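Local coordinates for purine-binding protein BAB2_0673 (Brucella melitensis biovar Abortus, PDB 3S99) that binds adenine and probably other purines such as guanine, and may serve an ABC-type uptake system for them, at residues D296-K299 with L300-T304; Q338-L341 with G342-F345. One frame throughout, in Å; residues are numbered along the deposited sequence.

Interaction 1 (D296-K299 with L300-T304); sequences DVKK and LAEET
K299 and E303 meet one helical turn apart on the exposed side of the helix, and the lysine can be followed atom by atom. Its CB lies beside the following peptide simply because the chain puts it there, and the contacts begin at CG. CG, placed anti to the backbone N by a chi1 of 177°, comes within 3.7 Å of E303 OE2. CD runs past the same oxygen a little farther off, and CE makes the nearest approach, 3.1 Å from E303 OE2. The tip goes by: K299 NZ ends 4.2 Å from E303 OE2, beyond a salt bridge; E303 OE2 instead lies against the methylenes, closest to CE, and the ammonium group is only a nearby opposite charge. E303 takes part with its CG beside its own backbone N (chi1 -75°), which turns the acid back along the helix. This is the i to i+4 spacing of an alpha-helix, and K298 with E302 repeats it: E302 OE2 again lies nearest to a lysine CE, and the charges again stop short of pairing. Beneath both pairs runs the regular backbone bonding, with E302 N to K298 O almost straight (N-H...O 172°) and E303 N giving to K299 O. V297, L300 and T304 turn to another side of the helix, where they meet helix 132-146, while A301 touches F290. T304 OG1 gives a short hydrogen bond of 2.6 Å to L300 O, which also accepts from T304 N; the two donors reach that oxygen from opposite faces of the carbonyl plane.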
ATOM      1  N   ASP A 296     -15.355 -20.356  -8.023  1.00 25.59           N
ATOM      2  CA  ASP A 296     -15.326 -19.619  -9.285  1.00 24.61           C
ATOM      3  C   ASP A 296     -14.822 -18.214  -9.071  1.00 22.57           C
ATOM      4  O   ASP A 296     -14.246 -17.632  -9.978  1.00 21.92           O
ATOM      5  CB  ASP A 296     -16.683 -19.595 -10.009  1.00 24.57           C
ATOM      6  CG  ASP A 296     -17.722 -18.781  -9.277  1.00 23.25           C
ATOM      7  OD1 ASP A 296     -17.916 -17.585  -9.610  1.00 22.93           O
ATOM      8  OD2 ASP A 296     -18.330 -19.334  -8.339  1.00 26.00           O
ATOM      9  N   VAL A 297     -15.051 -17.668  -7.877  1.00 22.35           N
ATOM     10  CA  VAL A 297     -14.551 -16.332  -7.543  1.00 20.91           C
ATOM     11  C   VAL A 297     -13.031 -16.375  -7.338  1.00 20.72           C
ATOM     12  O   VAL A 297     -12.312 -15.485  -7.810  1.00 19.57           O
ATOM     13  CB  VAL A 297     -15.263 -15.729  -6.344  1.00 21.02           C
ATOM     14  CG1 VAL A 297     -14.749 -14.301  -6.084  1.00 18.30           C
ATOM     15  CG2 VAL A 297     -16.758 -15.695  -6.603  1.00 19.56           C
ATOM     16  N   LYS A 298     -12.541 -17.432  -6.679  1.00 21.26           N
ATOM     17  CA  LYS A 298     -11.093 -17.682  -6.579  1.00 21.40           C
ATOM     18  C   LYS A 298     -10.446 -17.871  -7.970  1.00 21.19           C
ATOM     19  O   LYS A 298      -9.394 -17.310  -8.258  1.00 22.34           O
ATOM     20  CB  LYS A 298     -10.854 -18.911  -5.675  1.00 22.86           C
ATOM     21  CG  LYS A 298      -9.453 -19.469  -5.675  1.00 24.87           C
ATOM     22  CD  LYS A 298      -9.279 -20.565  -4.604  1.00 30.74           C
ATOM     23  CE  LYS A 298      -8.251 -21.603  -5.050  1.00 34.17           C
ATOM     24  NZ  LYS A 298      -7.558 -22.284  -3.913  1.00 36.54           N
ATOM     25  N   LYS A 299     -11.076 -18.632  -8.855  1.00 21.45           N
ATOM     26  CA  LYS A 299     -10.549 -18.826 -10.197  1.00 21.93           C
ATOM     27  C   LYS A 299     -10.432 -17.495 -10.942  1.00 21.16           C
ATOM     28  O   LYS A 299      -9.445 -17.238 -11.611  1.00 22.09           O
ATOM     29  CB  LYS A 299     -11.431 -19.807 -10.979  1.00 23.88           C
ATOM     30  CG  LYS A 299     -10.989 -20.000 -12.420  1.00 26.18           C
ATOM     31  CD  LYS A 299     -11.725 -21.122 -13.135  1.00 29.14           C
ATOM     32  CE  LYS A 299     -11.748 -20.828 -14.638  1.00 29.26           C
ATOM     33  NZ  LYS A 299     -12.253 -21.944 -15.433  1.00 34.91           N
ATOM     34  N   LEU A 300     -11.429 -16.630 -10.784  1.00 19.62           N
ATOM     35  CA  LEU A 300     -11.429 -15.334 -11.448  1.00 18.22           C
ATOM     36  C   LEU A 300     -10.405 -14.395 -10.837  1.00 17.38           C
ATOM     37  O   LEU A 300      -9.715 -13.672 -11.558  1.00 16.67           O
ATOM     38  CB  LEU A 300     -12.842 -14.723 -11.435  1.00 17.50           C
ATOM     39  CG  LEU A 300     -12.941 -13.308 -12.029  1.00 17.29           C
ATOM     40  CD1 LEU A 300     -12.445 -13.327 -13.488  1.00 17.37           C
ATOM     41  CD2 LEU A 300     -14.369 -12.787 -11.908  1.00 16.53           C
ATOM     42  N   ALA A 301     -10.273 -14.421  -9.514  1.00 17.44           N
ATOM     43  CA  ALA A 301      -9.225 -13.641  -8.850  1.00 16.80           C
ATOM     44  C   ALA A 301      -7.852 -14.058  -9.350  1.00 17.75           C
ATOM     45  O   ALA A 301      -7.017 -13.207  -9.658  1.00 17.65           O
ATOM     46  CB  ALA A 301      -9.313 -13.800  -7.327  1.00 15.88           C
ATOM     47  N   GLU A 302      -7.606 -15.367  -9.403  1.00 19.51           N
ATOM     48  CA  GLU A 302      -6.344 -15.902  -9.967  1.00 20.82           C
ATOM     49  C   GLU A 302      -6.076 -15.435 -11.384  1.00 21.03           C
ATOM     50  O   GLU A 302      -4.967 -15.002 -11.705  1.00 21.26           O
ATOM     51  CB  GLU A 302      -6.347 -17.423  -9.972  1.00 21.75           C
ATOM     52  CG  GLU A 302      -6.187 -18.029  -8.588  1.00 23.97           C
ATOM     53  CD  GLU A 302      -6.586 -19.511  -8.494  1.00 27.59           C
ATOM     54  OE1 GLU A 302      -7.106 -20.111  -9.474  1.00 29.19           O
ATOM     55  OE2 GLU A 302      -6.372 -20.079  -7.408  1.00 29.64           O
ATOM     56  N   GLU A 303      -7.098 -15.541 -12.224  1.00 22.19           N
ATOM     57  CA  GLU A 303      -7.007 -15.116 -13.610  1.00 22.74           C
ATOM     58  C   GLU A 303      -6.730 -13.625 -13.720  1.00 21.77           C
ATOM     59  O   GLU A 303      -5.958 -13.198 -14.552  1.00 21.61           O
ATOM     60  CB  GLU A 303      -8.289 -15.454 -14.365  1.00 23.67           C
ATOM     61  CG  GLU A 303      -8.406 -16.939 -14.685  1.00 26.36           C
ATOM     62  CD  GLU A 303      -9.768 -17.358 -15.208  1.00 29.73           C
ATOM     63  OE1 GLU A 303     -10.755 -16.574 -15.168  1.00 30.39           O
ATOM     64  OE2 GLU A 303      -9.858 -18.517 -15.637  1.00 34.13           O
ATOM     65  N   THR A 304      -7.345 -12.835 -12.867  1.00 21.43           N
ATOM     66  CA  THR A 304      -7.146 -11.387 -12.932  1.00 21.09           C
ATOM     67  C   THR A 304      -5.727 -10.991 -12.532  1.00 20.40           C
ATOM     68  O   THR A 304      -5.095 -10.171 -13.203  1.00 18.72           O
ATOM     69  CB  THR A 304      -8.156 -10.716 -12.043  1.00 21.01           C
ATOM     70  OG1 THR A 304      -9.435 -11.245 -12.408  1.00 21.27           O
ATOM     71  CG2 THR A 304      -8.109  -9.194 -12.215  1.00 20.46           C
TER

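Interaction 2 (Q338-L341 with G342-F345)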
ATOM      1  N   GLN A 338       2.814   9.313 -14.828  1.00 23.96           N
ATOM      2  CA  GLN A 338       2.832  10.664 -14.282  1.00 25.50           C
ATOM      3  C   GLN A 338       1.424  11.146 -13.853  1.00 25.49           C
ATOM      4  O   GLN A 338       1.295  11.845 -12.847  1.00 25.42           O
ATOM      5  CB  GLN A 338       3.443  11.648 -15.269  1.00 27.35           C
ATOM      6  CG  GLN A 338       3.694  13.022 -14.720  1.00 29.66           C
ATOM      7  CD  GLN A 338       4.319  13.930 -15.760  1.00 32.85           C
ATOM      8  OE1 GLN A 338       5.524  14.161 -15.738  1.00 37.94           O
ATOM      9  NE2 GLN A 338       3.510  14.418 -16.688  1.00 32.83           N
ATOM     10  N   THR A 339       0.393  10.770 -14.593  1.00 25.40           N
ATOM     11  CA  THR A 339      -0.980  11.136 -14.205  1.00 25.56           C
ATOM     12  C   THR A 339      -1.376  10.439 -12.895  1.00 23.93           C
ATOM     13  O   THR A 339      -1.935  11.066 -11.987  1.00 23.38           O
ATOM     14  CB  THR A 339      -1.977  10.783 -15.302  1.00 26.39           C
ATOM     15  OG1 THR A 339      -1.583  11.450 -16.499  1.00 27.00           O
ATOM     16  CG2 THR A 339      -3.429  11.221 -14.939  1.00 25.69           C
ATOM     17  N   LEU A 340      -1.041   9.159 -12.775  1.00 22.47           N
ATOM     18  CA  LEU A 340      -1.357   8.415 -11.560  1.00 21.06           C
ATOM     19  C   LEU A 340      -0.682   9.032 -10.336  1.00 21.25           C
ATOM     20  O   LEU A 340      -1.278   9.106  -9.251  1.00 20.49           O
ATOM     21  CB  LEU A 340      -0.974   6.929 -11.690  1.00 20.75           C
ATOM     22  CG  LEU A 340      -1.556   6.148 -12.885  1.00 20.97           C
ATOM     23  CD1 LEU A 340      -1.361   4.631 -12.698  1.00 17.91           C
ATOM     24  CD2 LEU A 340      -3.036   6.515 -13.122  1.00 20.00           C
ATOM     25  N   LEU A 341       0.547   9.512 -10.513  1.00 21.56           N
ATOM     26  CA  LEU A 341       1.379   9.915  -9.378  1.00 21.38           C
ATOM     27  C   LEU A 341       0.889  11.215  -8.784  1.00 21.79           C
ATOM     28  O   LEU A 341       1.177  11.538  -7.618  1.00 21.75           O
ATOM     29  CB  LEU A 341       2.855  10.039  -9.808  1.00 21.95           C
ATOM     30  CG  LEU A 341       3.655   8.735  -9.908  1.00 21.50           C
ATOM     31  CD1 LEU A 341       5.102   9.040 -10.264  1.00 23.41           C
ATOM     32  CD2 LEU A 341       3.611   7.962  -8.589  1.00 19.09           C
ATOM     33  N   GLY A 342       0.160  11.978  -9.585  1.00 22.47           N
ATOM     34  CA  GLY A 342      -0.490  13.183  -9.091  1.00 22.69           C
ATOM     35  C   GLY A 342      -1.991  13.049  -8.982  1.00 22.40           C
ATOM     36  O   GLY A 342      -2.662  14.058  -8.819  1.00 23.47           O
ATOM     37  N   MET A 343      -2.528  11.823  -9.046  1.00 21.35           N
ATOM     38  CA  MET A 343      -3.988  11.602  -9.162  1.00 21.40           C
ATOM     39  C   MET A 343      -4.785  12.292  -8.050  1.00 22.16           C
ATOM     40  O   MET A 343      -4.597  12.008  -6.859  1.00 21.93           O
ATOM     41  CB  MET A 343      -4.331  10.107  -9.184  1.00 20.55           C
ATOM     42  CG  MET A 343      -5.740   9.773  -9.711  1.00 20.35           C
ATOM     43  SD  MET A 343      -5.911   7.991  -9.840  1.00 21.34           S
ATOM     44  CE  MET A 343      -6.574   7.817 -11.486  1.00 24.24           C
ATOM     45  N   ASN A 344      -5.663  13.204  -8.458  1.00 23.50           N
ATOM     46  CA  ASN A 344      -6.457  13.996  -7.512  1.00 24.58           C
ATOM     47  C   ASN A 344      -7.927  14.129  -7.964  1.00 24.81           C
ATOM     48  O   ASN A 344      -8.588  15.123  -7.705  1.00 24.91           O
ATOM     49  CB  ASN A 344      -5.801  15.370  -7.299  1.00 25.68           C
ATOM     50  CG  ASN A 344      -5.765  16.204  -8.567  1.00 30.09           C
ATOM     51  OD1 ASN A 344      -6.178  15.755  -9.646  1.00 33.11           O
ATOM     52  ND2 ASN A 344      -5.273  17.428  -8.451  1.00 35.34           N
ATOM     53  N   PHE A 345      -8.422  13.095  -8.634  1.00 24.07           N
ATOM     54  CA  PHE A 345      -9.807  13.019  -9.067  1.00 23.80           C
ATOM     55  C   PHE A 345     -10.275  11.576  -8.944  1.00 22.62           C
ATOM     56  O   PHE A 345      -9.458  10.646  -8.932  1.00 20.22           O
ATOM     57  CB  PHE A 345      -9.936  13.468 -10.519  1.00 25.39           C
ATOM     58  CG  PHE A 345      -9.122  12.661 -11.476  1.00 25.38           C
ATOM     59  CD1 PHE A 345      -7.812  13.033 -11.775  1.00 26.98           C
ATOM     60  CD2 PHE A 345      -9.654  11.511 -12.074  1.00 27.43           C
ATOM     61  CE1 PHE A 345      -7.047  12.272 -12.640  1.00 28.06           C
ATOM     62  CE2 PHE A 345      -8.891  10.748 -12.954  1.00 27.25           C
ATOM     63  CZ  PHE A 345      -7.586  11.136 -13.240  1.00 28.34           C
TER
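L340 and M343 run alongside each other in the same direction near the C-terminal end of the short helix 337-341, and L340 CD2 meets M343 CE at 4.1 Å. Beside them the backbone makes a type I beta turn with L341 and G342 at its corners: M343 N gives a hydrogen bond of 3.0 Å to L340 O, its donor well above the carbonyl plane. G342 N makes only weak bonds to Q338 O and T339 O. M343 CG, anti to its backbone N (chi1 -163°), lies over one face of the F345 ring, nearer its rim than its centre, 4.1 Å from the ring plane. T339 CG2 approaches the edge of that ring, 4.4 Å from F345 CE1.

Farther out, helix 161-175 takes M343 against V164, Q165 and N168, and W328 touches T339, L340 and M343 while meeting the F345 ring edge-to-face. K322 makes a cation-pi contact with the same ring. The chemistry is thus divided: the carbon parts of T339, L340, M343 and F345 pack together, while Q165 NE2 adds a second donor to L340 O beside the turn bond, and N168 ND2 bonds to F345 O in the loop.

In the fold
Interactions 1 and 2 are separate local contacts, following one another along the chain, with centres 29 Å apart and nearest atoms about 15 Å apart. Each has a different helix beside it: 132-146 against interaction 1, 161-175 against interaction 2. Interaction 1 lies toward the periphery, its centre 22 Å from that of the chain, and away from the adenine pocket. Interaction 2 is closer in: the side chain of L341 is about 11 Å from the bound adenine and about 12 Å from that of W191, an adenine-binding residue, while the L340 side chain is about 9 Å from a magnesium ion. Helix 161-175 also contributes E162 to the pocket.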